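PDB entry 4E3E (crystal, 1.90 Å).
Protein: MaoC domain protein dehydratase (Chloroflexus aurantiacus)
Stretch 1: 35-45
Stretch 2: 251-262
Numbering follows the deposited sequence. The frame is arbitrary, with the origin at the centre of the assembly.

Stretch 1 (35-45) LYTSLYGSRFA
Stretch 2 (251-262) GHIISLARSLSF

Phe44 is clasped on both faces: the Arg258 guanidinium lies flat on one, planes at 14° and Arg258 CZ 3.6 Å from the Phe44 ring centroid, while the opposite face receives the edge of Phe262, planes at 83° and centroids 5.2 Å apart. A flat cation suits an aromatic face, and Arg258 (chi1 t, chi2 p, chi3 t, chi4 162°) reaches it by an extended end. Phe44 is m, Phe262 t. Arg43 (m) covers the Phe262 ring, its CB 3.7 Å from that centroid.

The frame is two helices, 35-40 and 251-262, crossing at -79° with axes 10.4 Å apart at closest approach. In register, Tyr40 CA lies 5.6 Å from Leu256 CA, and Ser42 CA lies 4.5 Å from Ser259 CA.

Tyr40 (m) is the knob, set among His252, Ser255, Leu256 and Ser259. Ser255 lays its CB over one face of the Tyr40 ring, 3.4 Å from the centroid, while Tyr40 OH hydrogen-bonds His252 ND1 (2.6 Å; His252 chi1 t). Tyr36 OH (chi1 t) and Ser255 OG share a hydrogen bond of 2.6 Å, with OG at the edge of the Tyr36 ring.

Gly41, just past the first helix, leaves helical geometry at phi/psi 70/26, a positive phi that favours glycine. Ser259 (t) donates from OG to Tyr40 O, 2.7 Å, satisfying a carbonyl at this helix end. One water accepts from Arg43 N (3.0 Å) and donates to Ser259 O (2.7 Å). Together the stretches bury 727 Å².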

ATOM      1  N   LEU A  35      -0.308  -5.375   2.616  1.00 18.40           N
ATOM      2  CA  LEU A  35      -0.266  -4.016   3.115  1.00 22.29           C
ATOM      3  C   LEU A  35       0.280  -3.940   4.542  1.00 22.61           C
ATOM      4  O   LEU A  35       1.116  -3.074   4.851  1.00 25.44           O
ATOM      5  CB  LEU A  35      -1.663  -3.377   3.049  1.00 25.83           C
ATOM      6  CG  LEU A  35      -1.925  -2.540   1.802  1.00 35.54           C
ATOM      7  CD1 LEU A  35      -3.402  -2.240   1.733  1.00 41.25           C
ATOM      8  CD2 LEU A  35      -1.135  -1.235   1.829  1.00 36.77           C
ATOM      9  N   TYR A  36      -0.220  -4.819   5.406  1.00 23.68           N
ATOM     10  CA  TYR A  36       0.228  -4.911   6.805  1.00 23.95           C
ATOM     11  C   TYR A  36       1.743  -5.200   6.861  1.00 22.57           C
ATOM     12  O   TYR A  36       2.490  -4.542   7.596  1.00 23.62           O
ATOM     13  CB  TYR A  36      -0.587  -5.991   7.559  1.00 23.60           C
ATOM     14  CG  TYR A  36      -0.322  -5.983   9.054  1.00 25.56           C
ATOM     15  CD1 TYR A  36      -0.981  -5.075   9.889  1.00 23.35           C
ATOM     16  CD2 TYR A  36       0.628  -6.846   9.627  1.00 26.50           C
ATOM     17  CE1 TYR A  36      -0.729  -5.045  11.259  1.00 23.13           C
ATOM     18  CE2 TYR A  36       0.898  -6.819  10.998  1.00 27.74           C
ATOM     19  CZ  TYR A  36       0.221  -5.907  11.807  1.00 24.72           C
ATOM     20  OH  TYR A  36       0.472  -5.841  13.155  1.00 25.67           O
ATOM     21  N   THR A  37       2.207  -6.164   6.063  1.00 22.32           N
ATOM     22  CA  THR A  37       3.658  -6.397   5.928  1.00 23.05           C
ATOM     23  C   THR A  37       4.416  -5.112   5.522  1.00 22.92           C
ATOM     24  O   THR A  37       5.472  -4.811   6.081  1.00 24.57           O
ATOM     25  CB  THR A  37       3.953  -7.505   4.944  1.00 21.64           C
ATOM     26  OG1 THR A  37       3.280  -8.680   5.400  1.00 20.04           O
ATOM     27  CG2 THR A  37       5.469  -7.775   4.823  1.00 25.39           C
ATOM     28  N   SER A  38       3.867  -4.359   4.566  1.00 21.81           N
ATOM     29  CA  SER A  38       4.557  -3.208   3.981  1.00 20.56           C
ATOM     30  C   SER A  38       4.557  -2.022   4.935  1.00 22.25           C
ATOM     31  O   SER A  38       5.311  -1.054   4.764  1.00 23.46           O
ATOM     32  CB  SER A  38       3.890  -2.815   2.646  1.00 27.43           C
ATOM     33  OG  SER A  38       2.636  -2.135   2.832  1.00 20.21           O
ATOM     34  N   LEU A  39       3.686  -2.082   5.930  1.00 21.37           N
ATOM     35  CA  LEU A  39       3.541  -0.977   6.860  1.00 22.37           C
ATOM     36  C   LEU A  39       4.348  -1.223   8.144  1.00 23.21           C
ATOM     37  O   LEU A  39       4.826  -0.267   8.771  1.00 25.15           O
ATOM     38  CB  LEU A  39       2.056  -0.740   7.159  1.00 20.31           C
ATOM     39  CG  LEU A  39       1.236  -0.119   6.018  1.00 17.83           C
ATOM     40  CD1 LEU A  39      -0.242  -0.393   6.316  1.00 22.02           C
ATOM     41  CD2 LEU A  39       1.531   1.383   5.952  1.00 21.75           C
ATOM     42  N   TYR A  40       4.521  -2.498   8.528  1.00 22.46           N
ATOM     43  CA  TYR A  40       5.272  -2.771   9.766  1.00 24.11           C
ATOM     44  C   TYR A  40       6.550  -3.584   9.583  1.00 26.72           C
ATOM     45  O   TYR A  40       7.408  -3.583  10.463  1.00 24.17           O
ATOM     46  CB  TYR A  40       4.372  -3.380  10.852  1.00 20.60           C
ATOM     47  CG  TYR A  40       3.148  -2.531  11.125  1.00 22.66           C
ATOM     48  CD1 TYR A  40       3.234  -1.392  11.929  1.00 22.46           C
ATOM     49  CD2 TYR A  40       1.917  -2.838  10.543  1.00 24.30           C
ATOM     50  CE1 TYR A  40       2.126  -0.602  12.176  1.00 21.93           C
ATOM     51  CE2 TYR A  40       0.795  -2.043  10.775  1.00 24.78           C
ATOM     52  CZ  TYR A  40       0.907  -0.930  11.597  1.00 25.27           C
ATOM     53  OH  TYR A  40      -0.190  -0.130  11.833  1.00 25.63           O
ATOM     54  N   GLY A  41       6.680  -4.274   8.453  1.00 24.96           N
ATOM     55  CA  GLY A  41       7.870  -5.080   8.191  1.00 25.08           C
ATOM     56  C   GLY A  41       7.976  -6.325   9.063  1.00 28.36           C
ATOM     57  O   GLY A  41       9.072  -6.816   9.295  1.00 27.92           O
ATOM     58  N   SER A  42       6.849  -6.860   9.539  1.00 27.94           N
ATOM     59  CA  SER A  42       6.924  -7.995  10.441  1.00 26.06           C
ATOM     60  C   SER A  42       7.552  -9.208   9.735  1.00 28.64           C
ATOM     61  O   SER A  42       7.162  -9.566   8.619  1.00 29.17           O
ATOM     62  CB  SER A  42       5.553  -8.348  11.020  1.00 32.61           C
ATOM     63  OG  SER A  42       5.538  -9.691  11.477  1.00 32.99           O
ATOM     64  N   ARG A  43       8.540  -9.818  10.383  1.00 26.47           N
ATOM     65  CA  ARG A  43       9.229 -10.972   9.791  1.00 26.39           C
ATOM     66  C   ARG A  43       8.847 -12.321  10.397  1.00 25.70           C
ATOM     67  O   ARG A  43       9.461 -13.328  10.059  1.00 25.37           O
ATOM     68  CB  ARG A  43      10.746 -10.789   9.844  1.00 26.43           C
ATOM     69  CG  ARG A  43      11.269  -9.759   8.856  1.00 33.03           C
ATOM     70  CD  ARG A  43      12.777  -9.866   8.762  1.00 31.64           C
ATOM     71  NE  ARG A  43      13.397  -9.178   9.889  1.00 43.54           N
ATOM     72  CZ  ARG A  43      14.527  -9.560  10.478  1.00 42.59           C
ATOM     73  NH1 ARG A  43      15.166 -10.643  10.054  1.00 42.39           N
ATOM     74  NH2 ARG A  43      15.007  -8.859  11.499  1.00 47.30           N
ATOM     75  N   PHE A  44       7.843 -12.353  11.282  1.00 26.24           N
ATOM     76  CA  PHE A  44       7.433 -13.617  11.911  1.00 24.60           C
ATOM     77  C   PHE A  44       7.036 -14.637  10.866  1.00 25.40           C
ATOM     78  O   PHE A  44       6.234 -14.345   9.970  1.00 27.51           O
ATOM     79  CB  PHE A  44       6.329 -13.395  12.954  1.00 25.10           C
ATOM     80  CG  PHE A  44       6.834 -12.689  14.179  1.00 28.82           C
ATOM     81  CD1 PHE A  44       7.492 -13.404  15.181  1.00 26.19           C
ATOM     82  CD2 PHE A  44       6.747 -11.299  14.286  1.00 29.09           C
ATOM     83  CE1 PHE A  44       8.008 -12.752  16.296  1.00 27.50           C
ATOM     84  CE2 PHE A  44       7.257 -10.641  15.400  1.00 27.62           C
ATOM     85  CZ  PHE A  44       7.893 -11.367  16.410  1.00 25.73           C
ATOM     86  N   ALA A  45       7.627 -15.822  10.961  1.00 23.32           N
ATOM     87  CA  ALA A  45       7.537 -16.795   9.861  1.00 24.90           C
ATOM     88  C   ALA A  45       6.135 -17.330   9.631  1.00 25.38           C
ATOM     89  O   ALA A  45       5.748 -17.631   8.485  1.00 24.95           O
ATOM     90  CB  ALA A  45       8.536 -17.935  10.049  1.00 26.35           C
ATOM     91  N   GLY A 251      -2.547   1.843  18.301  1.00 26.20           N
ATOM     92  CA  GLY A 251      -2.351   0.475  17.819  1.00 26.38           C
ATOM     93  C   GLY A 251      -1.267   0.358  16.749  1.00 27.25           C
ATOM     94  O   GLY A 251      -0.681  -0.712  16.572  1.00 26.32           O
ATOM     95  N   HIS A 252      -1.001   1.448  16.027  1.00 25.64           N
ATOM     96  CA  HIS A 252       0.127   1.494  15.084  1.00 27.23           C
ATOM     97  C   HIS A 252       1.419   1.288  15.842  1.00 26.37           C
ATOM     98  O   HIS A 252       2.311   0.565  15.384  1.00 24.56           O
ATOM     99  CB  HIS A 252       0.135   2.820  14.327  1.00 27.05           C
ATOM    100  CG  HIS A 252       1.107   2.875  13.151  1.00 24.60           C
ATOM    101  ND1 HIS A 252       0.879   2.231  11.997  1.00 22.34           N
ATOM    102  CD2 HIS A 252       2.293   3.609  12.967  1.00 23.68           C
ATOM    103  CE1 HIS A 252       1.885   2.472  11.129  1.00 21.28           C
ATOM    104  NE2 HIS A 252       2.743   3.341  11.720  1.00 24.16           N
ATOM    105  N   ILE A 253       1.522   1.891  17.023  1.00 25.76           N
ATOM    106  CA  ILE A 253       2.707   1.708  17.876  1.00 25.27           C
ATOM    107  C   ILE A 253       2.834   0.276  18.380  1.00 24.92           C
ATOM    108  O   ILE A 253       3.938  -0.281  18.425  1.00 24.13           O
ATOM    109  CB  ILE A 253       2.715   2.716  19.046  1.00 24.07           C
ATOM    110  CG1 ILE A 253       2.506   4.131  18.490  1.00 27.19           C
ATOM    111  CG2 ILE A 253       3.999   2.614  19.867  1.00 24.68           C
ATOM    112  CD1 ILE A 253       3.494   4.531  17.404  1.00 25.05           C
ATOM    113  N   ILE A 254       1.705  -0.328  18.738  1.00 26.17           N
ATOM    114  CA  ILE A 254       1.701  -1.731  19.152  1.00 24.81           C
ATOM    115  C   ILE A 254       2.269  -2.601  18.024  1.00 26.00           C
ATOM    116  O   ILE A 254       3.113  -3.492  18.250  1.00 24.25           O
ATOM    117  CB  ILE A 254       0.291  -2.212  19.570  1.00 24.28           C
ATOM    118  CG1 ILE A 254      -0.175  -1.498  20.849  1.00 24.93           C
ATOM    119  CG2 ILE A 254       0.277  -3.719  19.791  1.00 23.55           C
ATOM    120  CD1 ILE A 254      -1.654  -1.646  21.165  1.00 23.86           C
ATOM    121  N   SER A 255       1.812  -2.337  16.806  1.00 24.33           N
ATOM    122  CA  SER A 255       2.212  -3.154  15.671  1.00 25.30           C
ATOM    123  C   SER A 255       3.688  -2.973  15.282  1.00 21.84           C
ATOM    124  O   SER A 255       4.365  -3.941  14.901  1.00 22.19           O
ATOM    125  CB  SER A 255       1.265  -2.909  14.498  1.00 24.67           C
ATOM    126  OG  SER A 255       0.130  -3.764  14.617  1.00 26.62           O
ATOM    127  N   LEU A 256       4.194  -1.751  15.400  1.00 20.48           N
ATOM    128  CA  LEU A 256       5.604  -1.521  15.212  1.00 21.04           C
ATOM    129  C   LEU A 256       6.454  -2.245  16.277  1.00 24.19           C
ATOM    130  O   LEU A 256       7.451  -2.901  15.943  1.00 25.84           O
ATOM    131  CB  LEU A 256       5.912   0.001  15.241  1.00 20.06           C
ATOM    132  CG  LEU A 256       5.473   0.823  14.000  1.00 24.91           C
ATOM    133  CD1 LEU A 256       5.564   2.318  14.274  1.00 26.51           C
ATOM    134  CD2 LEU A 256       6.303   0.482  12.760  1.00 26.09           C
ATOM    135  N   ALA A 257       6.065  -2.112  17.552  1.00 25.02           N
ATOM    136  CA  ALA A 257       6.782  -2.752  18.655  1.00 23.99           C
ATOM    137  C   ALA A 257       6.852  -4.255  18.447  1.00 24.36           C
ATOM    138  O   ALA A 257       7.915  -4.873  18.633  1.00 24.56           O
ATOM    139  CB  ALA A 257       6.136  -2.418  19.998  1.00 23.46           C
ATOM    140  N   ARG A 258       5.729  -4.852  18.051  1.00 22.66           N
ATOM    141  CA  ARG A 258       5.702  -6.279  17.798  1.00 22.60           C
ATOM    142  C   ARG A 258       6.677  -6.633  16.668  1.00 24.83           C
ATOM    143  O   ARG A 258       7.459  -7.597  16.787  1.00 28.13           O
ATOM    144  CB  ARG A 258       4.271  -6.737  17.492  1.00 22.89           C
ATOM    145  CG  ARG A 258       4.118  -8.150  16.912  1.00 25.13           C
ATOM    146  CD  ARG A 258       4.511  -9.312  17.830  1.00 24.42           C
ATOM    147  NE  ARG A 258       4.080 -10.572  17.192  1.00 24.30           N
ATOM    148  CZ  ARG A 258       4.520 -11.788  17.494  1.00 26.48           C
ATOM    149  NH1 ARG A 258       5.423 -11.979  18.470  1.00 27.13           N
ATOM    150  NH2 ARG A 258       4.039 -12.831  16.822  1.00 26.61           N
ATOM    151  N   SER A 259       6.645  -5.852  15.581  1.00 24.57           N
ATOM    152  CA  SER A 259       7.554  -6.083  14.472  1.00 25.44           C
ATOM    153  C   SER A 259       9.017  -6.000  14.932  1.00 25.08           C
ATOM    154  O   SER A 259       9.793  -6.913  14.679  1.00 25.05           O
ATOM    155  CB  SER A 259       7.289  -5.097  13.342  1.00 26.48           C
ATOM    156  OG  SER A 259       8.152  -5.403  12.271  1.00 29.56           O
ATOM    157  N   LEU A 260       9.377  -4.923  15.630  1.00 23.63           N
ATOM    158  CA  LEU A 260      10.725  -4.762  16.168  1.00 22.55           C
ATOM    159  C   LEU A 260      11.140  -5.892  17.113  1.00 25.36           C
ATOM    160  O   LEU A 260      12.314  -6.292  17.146  1.00 28.01           O
ATOM    161  CB  LEU A 260      10.809  -3.447  16.943  1.00 22.12           C
ATOM    162  CG  LEU A 260      10.659  -2.141  16.173  1.00 26.83           C
ATOM    163  CD1 LEU A 260      10.552  -0.979  17.148  1.00 28.31           C
ATOM    164  CD2 LEU A 260      11.806  -1.938  15.188  1.00 28.26           C
ATOM    165  N   SER A 261      10.181  -6.397  17.892  1.00 25.66           N
ATOM    166  CA  SER A 261      10.439  -7.498  18.824  1.00 25.38           C
ATOM    167  C   SER A 261      10.962  -8.775  18.137  1.00 25.72           C
ATOM    168  O   SER A 261      11.560  -9.627  18.812  1.00 23.64           O
ATOM    169  CB  SER A 261       9.200  -7.821  19.672  1.00 25.25           C
ATOM    170  OG  SER A 261       8.337  -8.731  18.993  1.00 26.01           O
ATOM    171  N   PHE A 262      10.749  -8.902  16.816  1.00 26.13           N
ATOM    172  CA  PHE A 262      11.318 -10.035  16.047  1.00 24.80           C
ATOM    173  C   PHE A 262      12.815 -10.197  16.325  1.00 24.30           C
ATOM    174  O   PHE A 262      13.324 -11.316  16.375  1.00 25.17           O
ATOM    175  CB  PHE A 262      11.109  -9.898  14.531  1.00 24.84           C
ATOM    176  CG  PHE A 262      11.609 -11.113  13.733  1.00 24.41           C
ATOM    177  CD1 PHE A 262      10.807 -12.238  13.565  1.00 25.41           C
ATOM    178  CD2 PHE A 262      12.889 -11.127  13.183  1.00 24.15           C
ATOM    179  CE1 PHE A 262      11.259 -13.344  12.860  1.00 21.72           C
ATOM    180  CE2 PHE A 262      13.357 -12.228  12.477  1.00 24.20           C
ATOM    181  CZ  PHE A 262      12.539 -13.342  12.310  1.00 23.51           C
TER
HETATM  182  O   HOH W   1       3.434  -5.975  13.727  1.00 44.44           O
HETATM  183  O   HOH W   2       9.944  -7.898  12.146  1.00 33.08           O